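Local coordinates for actin-related protein 8 (Homo sapiens, PDB 4FO0) that binds ATP, hydrolyses it only slowly, and serves the INO80 chromatin-remodelling complex as an actin-related subunit that contributes to nucleosome binding, at residues 160-163 with 169-172; 179-184 with 215-220; 84-89 with 357-362. All coordinates share one frame; numbering follows the deposited sequence.

Overall arrangement
Actin-related protein 8 has the actin fold, two domains with ATP held in the cleft between them. Contacts 1 and 2 belong to the first domain and share helix 170-187: contact 1 packs a loop on its start, contact 2 packs its middle on helix 211-225. Their centres are 13 Å apart, and they touch where Leu170 CD2 meets Glu216 CG at 4.3 Å. Leu160 and Trp181 bring them to about 10 and 11 Å from the nucleotide, side chain to ligand. Contact 3 lies across the centre of the chain, its centre 37 Å from that of contact 1 and 41 Å from that of contact 2, yet Met359 is still about 13 Å from ATP.

Contact 1: 160-163 with 169-172; sequences LNIH and SLTA
At the N-terminus of helix 170-187, Leu170 and the cap residue Ser169 receive Leu160 and Ile162 from the loop leading to the helix. The two leucines meet methyl to methyl, Leu160 CD1 to Leu170 CD1 at 3.7 Å. Ile162 comes in with its longer branch: CG1 stands anti to the carbonyl carbon (chi1 -60°), and CD1 at its end rests over the backbone where the helix begins, 3.6 Å from Leu170 N. The same methyl is 3.8 Å from Leu170 CB and reaches Leu170 CD1 as well, at 4.2 Å, so one isoleucine methyl lies along both backbone and side chain of the first helical residue. Branched aliphatic residues suit this shallow, partly solvent-exposed patch because it needs reach and shape but no polar mate.

The polar work is local to each segment. Ser169 is the N-cap: its OG accepts from Ala172 N at 2.9 Å with an N-H...O angle of 154°, satisfying an amide that has no preceding turn to bond to. In the loop, Asn161 is the centre of an inverse gamma turn closed by Ile162 N donating to Leu160 O at 2.9 Å, which puts a tight kink in the chain just after strand 159-160. Asn161 ND2 is bonded to Trp153 O, tying the turn to a neighbouring loop, while the His163 ring meets that of Tyr56 with the planes about 10° apart. Leu160 and Leu170 both also touch His213 of helix 211-225, in the first domain of the actin fold.

Contact 2: 179-184 with 215-220; sequences VIWSHA and KELVNM
Trp181 holds CG anti to its carbonyl carbon (chi1 -66°) and Met220 holds CG anti to its backbone N (chi1 -179°), which sends the indole and the thioether chain toward each other from two helices of the first actin-fold domain. Helix 211-225, which carries Met220, is the connecting helix of a beta-alpha-beta crossover between the adjacent parallel strands 200-205 and 229-234, and helix 170-187 packs beside it. The helices are well separated here: even the nearest CA atoms, those of Trp181 and Met220, are 10.6 Å apart, so long side chains must fill the distance.

Met220 does so with a bend at chi3 (49°) that carries its terminal methyl to the benzo half of the indole. Met220 CE lies 3.6 Å from Trp181 CZ3, and equally near CE3, meeting the ring system obliquely, while the two side chains as a whole cross at about a right angle. Methionine fits because its flexible, unbranched chain can turn a methyl onto a bulky aromatic. One turn earlier, Leu217 offers a shorter branch to the same six-membered ring, and here the approach is looser, 4.3 Å from Leu217 CD2 to Trp181 CH2.

Tryptophan combines a broad apolar surface for this interface with one polar atom at its other end. Further along helix 211-225, Ile221 and Met225 also pack on the indole. On the five-membered ring, away from the methionine, the buried Trp181 NE1 is hydrogen-bonded to His42 NE2 on strand 38-47.

Contact 3: 84-89 with 357-362; sequences QAIWSK and APMALF
Met359 is the single residue through which segment 357-362 meets segment 84-89, and all its contacts across the interface are apolar. Its CG is anti to the carbonyl carbon (chi1 -73°), which points the chain at the end of helix 71-88, and a bend at chi3 lays the last two atoms over Ala85 and Ile86. The sulfur sits against the longer branch of the isoleucine, Met359 SD being 3.5 Å from Ile86 CG1 and 4.1 Å from Ile86 CD1. The methyl beyond it lies between the two residues, Met359 CE being 3.9 Å from both Ala85 CB and Ile86 CG1. The Ile86 and Met359 side chains cross obliquely. Alanine suits its place because its one small methyl meets the thioether's end without pushing it away from Ile86, which adds bulk alongside. Were Met359 replaced by an alanine, the sulfur and methyl would be gone, and Ile86 and Ala85 would probably face a gap across the 8.9 Å that separates the CA atoms of Ile86 and Met359.

Hydrogen bonding stays within the segments or goes to other partners. Pro358 has no N-H for the turn before it, and the chain is kinked there. Beyond the kink, the bonds reach three residues back, as where Phe362 N donates to Met359 O at 3.0 Å. At the end of the other helix, Trp87 O is bonded to Arg96 NH1, and the Trp87 ring makes a cation-pi contact with the same arginine.

Helix 71-88 lies in the chain between strands 38-47 and 134-136 of the first sheet, yet here it packs on helix 353-359 and touches helix 516-527, consistent with an excursion from the first domain that rests against the second domain of the actin fold.

Contact 1: 160-163 with 169-172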
loop_
_atom_site.group_PDB
_atom_site.type_symbol
_atom_site.label_atom_id
_atom_site.label_comp_id
_atom_site.label_asym_id
_atom_site.label_seq_id
_atom_site.Cartn_x
_atom_site.Cartn_y
_atom_site.Cartn_z
ATOM N N LEU A 160 -7.250 -7.632 8.344
ATOM C CA LEU A 160 -6.678 -8.942 8.686
ATOM C C LEU A 160 -7.123 -9.977 7.673
ATOM O O LEU A 160 -8.303 -10.031 7.300
ATOM C CB LEU A 160 -7.087 -9.385 10.086
ATOM C CG LEU A 160 -6.478 -8.560 11.216
ATOM C CD1 LEU A 160 -6.543 -9.330 12.501
ATOM C CD2 LEU A 160 -5.061 -8.230 10.886
ATOM N N ASN A 161 -6.193 -10.792 7.203
ATOM C CA ASN A 161 -6.538 -11.693 6.114
ATOM C C ASN A 161 -7.189 -12.970 6.595
ATOM O O ASN A 161 -6.526 -14.012 6.704
ATOM C CB ASN A 161 -5.342 -12.042 5.248
ATOM C CG ASN A 161 -5.745 -12.911 4.074
ATOM O OD1 ASN A 161 -6.911 -12.894 3.674
ATOM N ND2 ASN A 161 -4.812 -13.690 3.537
ATOM N N ILE A 162 -8.485 -12.877 6.885
ATOM C CA ILE A 162 -9.270 -14.010 7.352
ATOM C C ILE A 162 -9.984 -14.692 6.194
ATOM O O ILE A 162 -10.607 -14.027 5.358
ATOM C CB ILE A 162 -10.326 -13.558 8.353
ATOM C CG1 ILE A 162 -9.650 -12.891 9.550
ATOM C CG2 ILE A 162 -11.216 -14.737 8.748
ATOM C CD1 ILE A 162 -10.047 -13.445 10.838
ATOM N N HIS A 163 -9.900 -16.019 6.155
ATOM C CA HIS A 163 -10.414 -16.781 5.020
ATOM C C HIS A 163 -10.473 -18.259 5.370
ATOM O O HIS A 163 -9.797 -18.712 6.293
ATOM C CB HIS A 163 -9.494 -16.591 3.823
ATOM C CG HIS A 163 -8.107 -17.110 4.052
ATOM N ND1 HIS A 163 -7.811 -18.457 4.071
ATOM C CD2 HIS A 163 -6.940 -16.468 4.297
ATOM C CE1 HIS A 163 -6.520 -18.621 4.307
ATOM N NE2 HIS A 163 -5.968 -17.429 4.447
ATOM N N SER A 169 -7.823 -18.442 10.052
ATOM C CA SER A 169 -8.540 -18.073 11.264
ATOM C C SER A 169 -7.944 -16.815 11.875
ATOM O O SER A 169 -6.799 -16.463 11.602
ATOM C CB SER A 169 -8.408 -19.180 12.290
ATOM O OG SER A 169 -7.066 -19.263 12.705
ATOM N N LEU A 170 -8.704 -16.152 12.733
ATOM C CA LEU A 170 -8.158 -15.026 13.471
ATOM C C LEU A 170 -6.905 -15.439 14.262
ATOM O O LEU A 170 -5.908 -14.721 14.268
ATOM C CB LEU A 170 -9.202 -14.437 14.404
ATOM C CG LEU A 170 -8.741 -13.224 15.215
ATOM C CD1 LEU A 170 -8.190 -12.139 14.312
ATOM C CD2 LEU A 170 -9.917 -12.704 15.964
ATOM N N THR A 171 -6.936 -16.600 14.909
ATOM C CA THR A 171 -5.797 -16.983 15.736
ATOM C C THR A 171 -4.551 -17.259 14.915
ATOM O O THR A 171 -3.434 -16.959 15.340
ATOM C CB THR A 171 -6.090 -18.197 16.625
ATOM O OG1 THR A 171 -6.400 -19.319 15.801
ATOM C CG2 THR A 171 -7.257 -17.901 17.547
ATOM N N ALA A 172 -4.740 -17.831 13.738
ATOM C CA ALA A 172 -3.602 -18.141 12.899
ATOM C C ALA A 172 -2.993 -16.849 12.404
ATOM O O ALA A 172 -1.774 -16.732 12.329
ATOM C CB ALA A 172 -4.013 -18.998 11.735
#

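Contact 2: 179-184 with 215-220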
loop_
_atom_site.group_PDB
_atom_site.type_symbol
_atom_site.label_atom_id
_atom_site.label_comp_id
_atom_site.label_asym_id
_atom_site.label_seq_id
_atom_site.Cartn_x
_atom_site.Cartn_y
_atom_site.Cartn_z
ATOM N N VAL A 179 4.904 -13.756 14.780
ATOM C CA VAL A 179 6.135 -14.305 14.246
ATOM C C VAL A 179 6.824 -13.314 13.299
ATOM O O VAL A 179 8.031 -13.083 13.402
ATOM C CB VAL A 179 5.901 -15.649 13.556
ATOM C CG1 VAL A 179 7.164 -16.118 12.841
ATOM C CG2 VAL A 179 5.455 -16.676 14.577
ATOM N N ILE A 180 6.064 -12.723 12.382
ATOM C CA ILE A 180 6.647 -11.763 11.457
ATOM C C ILE A 180 7.223 -10.539 12.189
ATOM O O ILE A 180 8.360 -10.139 11.939
ATOM C CB ILE A 180 5.641 -11.322 10.384
ATOM C CG1 ILE A 180 5.211 -12.514 9.524
ATOM C CG2 ILE A 180 6.240 -10.241 9.489
ATOM C CD1 ILE A 180 4.083 -12.171 8.552
ATOM N N TRP A 181 6.449 -9.954 13.095
ATOM C CA TRP A 181 6.909 -8.777 13.816
ATOM C C TRP A 181 8.074 -9.080 14.739
ATOM O O TRP A 181 9.009 -8.298 14.827
ATOM C CB TRP A 181 5.775 -8.106 14.595
ATOM C CG TRP A 181 4.750 -7.530 13.695
ATOM C CD1 TRP A 181 4.697 -7.663 12.337
ATOM C CD2 TRP A 181 3.613 -6.741 14.066
ATOM N NE1 TRP A 181 3.604 -7.008 11.841
ATOM C CE2 TRP A 181 2.916 -6.436 12.879
ATOM C CE3 TRP A 181 3.112 -6.271 15.283
ATOM C CZ2 TRP A 181 1.746 -5.674 12.874
ATOM C CZ3 TRP A 181 1.959 -5.510 15.278
ATOM C CH2 TRP A 181 1.284 -5.221 14.081
ATOM N N SER A 182 8.027 -10.215 15.423
ATOM C CA SER A 182 9.112 -10.569 16.323
ATOM C C SER A 182 10.409 -10.806 15.560
ATOM O O SER A 182 11.466 -10.307 15.947
ATOM C CB SER A 182 8.727 -11.783 17.141
ATOM O OG SER A 182 7.472 -11.535 17.747
ATOM N N HIS A 183 10.327 -11.555 14.470
ATOM C CA HIS A 183 11.484 -11.781 13.608
ATOM C C HIS A 183 12.142 -10.465 13.176
ATOM O O HIS A 183 13.365 -10.356 13.149
ATOM C CB HIS A 183 11.078 -12.610 12.381
ATOM C CG HIS A 183 12.172 -12.785 11.377
ATOM N ND1 HIS A 183 13.172 -13.724 11.521
ATOM C CD2 HIS A 183 12.430 -12.133 10.216
ATOM C CE1 HIS A 183 13.996 -13.646 10.488
ATOM N NE2 HIS A 183 13.567 -12.690 9.680
ATOM N N ALA A 184 11.337 -9.462 12.843
ATOM C CA ALA A 184 11.886 -8.211 12.322
ATOM C C ALA A 184 12.626 -7.447 13.409
ATOM O O ALA A 184 13.679 -6.858 13.175
ATOM C CB ALA A 184 10.800 -7.364 11.746
ATOM N N LYS A 215 -8.029 -4.455 19.116
ATOM C CA LYS A 215 -8.003 -5.020 20.461
ATOM C C LYS A 215 -7.016 -6.184 20.530
ATOM O O LYS A 215 -6.104 -6.196 21.354
ATOM C CB LYS A 215 -9.401 -5.486 20.855
ATOM C CG LYS A 215 -9.523 -6.029 22.266
ATOM C CD LYS A 215 -10.841 -6.785 22.472
ATOM C CE LYS A 215 -10.769 -8.209 21.921
ATOM N NZ LYS A 215 -12.096 -8.894 21.900
ATOM N N GLU A 216 -7.195 -7.150 19.637
ATOM C CA GLU A 216 -6.343 -8.330 19.575
ATOM C C GLU A 216 -4.866 -8.015 19.389
ATOM O O GLU A 216 -4.004 -8.705 19.935
ATOM C CB GLU A 216 -6.790 -9.227 18.421
ATOM C CG GLU A 216 -8.131 -9.899 18.628
ATOM C CD GLU A 216 -8.063 -11.010 19.652
ATOM O OE1 GLU A 216 -6.937 -11.350 20.082
ATOM O OE2 GLU A 216 -9.133 -11.540 20.024
ATOM N N LEU A 217 -4.578 -6.999 18.588
ATOM C CA LEU A 217 -3.206 -6.644 18.256
ATOM C C LEU A 217 -2.546 -6.036 19.474
ATOM O O LEU A 217 -1.437 -6.411 19.859
ATOM C CB LEU A 217 -3.183 -5.638 17.103
ATOM C CG LEU A 217 -3.478 -6.247 15.731
ATOM C CD1 LEU A 217 -3.659 -5.150 14.687
ATOM C CD2 LEU A 217 -2.373 -7.218 15.324
ATOM N N VAL A 218 -3.243 -5.077 20.065
ATOM C CA VAL A 218 -2.829 -4.499 21.320
ATOM C C VAL A 218 -2.561 -5.606 22.331
ATOM O O VAL A 218 -1.543 -5.602 23.025
ATOM C CB VAL A 218 -3.912 -3.584 21.880
ATOM C CG1 VAL A 218 -3.559 -3.175 23.299
ATOM C CG2 VAL A 218 -4.096 -2.374 20.972
ATOM N N ASN A 219 -3.471 -6.568 22.415
ATOM C CA ASN A 219 -3.257 -7.654 23.352
ATOM C C ASN A 219 -1.975 -8.393 23.005
ATOM O O ASN A 219 -1.192 -8.765 23.876
ATOM C CB ASN A 219 -4.454 -8.601 23.404
ATOM C CG ASN A 219 -4.253 -9.713 24.408
ATOM O OD1 ASN A 219 -4.357 -9.508 25.621
ATOM N ND2 ASN A 219 -3.941 -10.898 23.910
ATOM N N MET A 220 -1.753 -8.574 21.714
ATOM C CA MET A 220 -0.574 -9.270 21.259
ATOM C C MET A 220 0.681 -8.485 21.646
ATOM O O MET A 220 1.611 -9.044 22.223
ATOM C CB MET A 220 -0.637 -9.513 19.747
ATOM C CG MET A 220 0.570 -10.253 19.240
ATOM S SD MET A 220 0.922 -10.018 17.499
ATOM C CE MET A 220 0.858 -8.234 17.329
#

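Contact 3: 84-89 with 357-362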
loop_
_atom_site.group_PDB
_atom_site.type_symbol
_atom_site.label_atom_id
_atom_site.label_comp_id
_atom_site.label_asym_id
_atom_site.label_seq_id
_atom_site.Cartn_x
_atom_site.Cartn_y
_atom_site.Cartn_z
ATOM N N GLN A 84 -11.301 8.118 -22.985
ATOM C CA GLN A 84 -12.034 9.350 -23.223
ATOM C C GLN A 84 -11.405 10.507 -22.462
ATOM O O GLN A 84 -11.296 11.626 -22.974
ATOM C CB GLN A 84 -13.497 9.185 -22.818
ATOM C CG GLN A 84 -14.288 10.478 -22.910
ATOM C CD GLN A 84 -15.662 10.371 -22.297
ATOM O OE1 GLN A 84 -16.306 9.322 -22.347
ATOM N NE2 GLN A 84 -16.117 11.461 -21.704
ATOM N N ALA A 85 -10.996 10.215 -21.232
ATOM C CA ALA A 85 -10.314 11.176 -20.383
ATOM C C ALA A 85 -8.944 11.535 -20.930
ATOM O O ALA A 85 -8.466 12.645 -20.736
ATOM C CB ALA A 85 -10.184 10.619 -18.971
ATOM N N ILE A 86 -8.296 10.583 -21.590
ATOM C CA ILE A 86 -6.959 10.821 -22.117
ATOM C C ILE A 86 -7.028 11.786 -23.300
ATOM O O ILE A 86 -6.333 12.807 -23.343
ATOM C CB ILE A 86 -6.291 9.509 -22.553
ATOM C CG1 ILE A 86 -5.911 8.670 -21.333
ATOM C CG2 ILE A 86 -5.064 9.779 -23.394
ATOM C CD1 ILE A 86 -5.327 7.298 -21.698
ATOM N N TRP A 87 -7.878 11.432 -24.255
ATOM C CA TRP A 87 -8.185 12.250 -25.419
ATOM C C TRP A 87 -8.638 13.654 -25.040
ATOM O O TRP A 87 -8.201 14.640 -25.621
ATOM C CB TRP A 87 -9.313 11.583 -26.204
ATOM C CG TRP A 87 -9.633 12.264 -27.489
ATOM C CD1 TRP A 87 -10.777 12.935 -27.797
ATOM C CD2 TRP A 87 -8.794 12.339 -28.651
ATOM N NE1 TRP A 87 -10.706 13.419 -29.078
ATOM C CE2 TRP A 87 -9.501 13.062 -29.626
ATOM C CE3 TRP A 87 -7.518 11.857 -28.961
ATOM C CZ2 TRP A 87 -8.968 13.326 -30.891
ATOM C CZ3 TRP A 87 -6.996 12.109 -30.217
ATOM C CH2 TRP A 87 -7.719 12.841 -31.166
ATOM N N SER A 88 -9.544 13.723 -24.073
ATOM C CA SER A 88 -10.124 14.976 -23.643
ATOM C C SER A 88 -9.078 15.986 -23.158
ATOM O O SER A 88 -9.291 17.188 -23.234
ATOM C CB SER A 88 -11.171 14.713 -22.560
ATOM O OG SER A 88 -10.852 15.420 -21.374
ATOM N N LYS A 89 -7.948 15.495 -22.667
ATOM C CA LYS A 89 -6.914 16.358 -22.107
ATOM C C LYS A 89 -5.858 16.669 -23.154
ATOM O O LYS A 89 -5.200 15.774 -23.669
ATOM C CB LYS A 89 -6.273 15.683 -20.897
ATOM C CG LYS A 89 -5.114 16.439 -20.270
ATOM C CD LYS A 89 -4.724 15.787 -18.938
ATOM C CE LYS A 89 -3.616 16.565 -18.239
ATOM N NZ LYS A 89 -3.386 16.120 -16.847
ATOM N N ALA A 357 -3.012 2.332 -17.619
ATOM C CA ALA A 357 -3.061 1.515 -16.414
ATOM C C ALA A 357 -3.147 2.328 -15.109
ATOM O O ALA A 357 -3.998 2.066 -14.268
ATOM C CB ALA A 357 -1.882 0.570 -16.384
ATOM N N PRO A 358 -2.249 3.305 -14.931
ATOM C CA PRO A 358 -2.278 4.144 -13.723
ATOM C C PRO A 358 -3.581 4.917 -13.624
ATOM O O PRO A 358 -4.063 5.175 -12.524
ATOM C CB PRO A 358 -1.124 5.134 -13.942
ATOM C CG PRO A 358 -0.254 4.492 -14.957
ATOM C CD PRO A 358 -1.105 3.600 -15.808
ATOM N N MET A 359 -4.142 5.295 -14.767
ATOM C CA MET A 359 -5.398 6.034 -14.784
ATOM C C MET A 359 -6.614 5.186 -14.442
ATOM O O MET A 359 -7.700 5.724 -14.279
ATOM C CB MET A 359 -5.623 6.696 -16.132
ATOM C CG MET A 359 -4.725 7.878 -16.371
ATOM S SD MET A 359 -5.221 8.748 -17.852
ATOM C CE MET A 359 -6.996 8.803 -17.611
ATOM N N ALA A 360 -6.451 3.872 -14.342
ATOM C CA ALA A 360 -7.564 3.057 -13.882
ATOM C C ALA A 360 -7.861 3.365 -12.414
ATOM O O ALA A 360 -8.948 3.060 -11.927
ATOM C CB ALA A 360 -7.300 1.602 -14.084
ATOM N N LEU A 361 -6.905 3.983 -11.717
ATOM C CA LEU A 361 -7.154 4.470 -10.354
ATOM C C LEU A 361 -8.271 5.511 -10.334
ATOM O O LEU A 361 -8.936 5.696 -9.323
ATOM C CB LEU A 361 -5.887 5.054 -9.725
ATOM C CG LEU A 361 -4.828 4.011 -9.386
ATOM C CD1 LEU A 361 -3.542 4.692 -8.998
ATOM C CD2 LEU A 361 -5.322 3.088 -8.263
ATOM N N PHE A 362 -8.486 6.177 -11.462
ATOM C CA PHE A 362 -9.545 7.166 -11.561
ATOM C C PHE A 362 -10.796 6.615 -12.237
ATOM O O PHE A 362 -11.884 7.196 -12.124
ATOM C CB PHE A 362 -9.016 8.407 -12.264
ATOM C CG PHE A 362 -7.813 8.997 -11.587
ATOM C CD1 PHE A 362 -7.945 10.085 -10.722
ATOM C CD2 PHE A 362 -6.546 8.434 -11.779
ATOM C CE1 PHE A 362 -6.829 10.617 -10.079
ATOM C CE2 PHE A 362 -5.422 8.961 -11.136
ATOM C CZ PHE A 362 -5.560 10.052 -10.287
#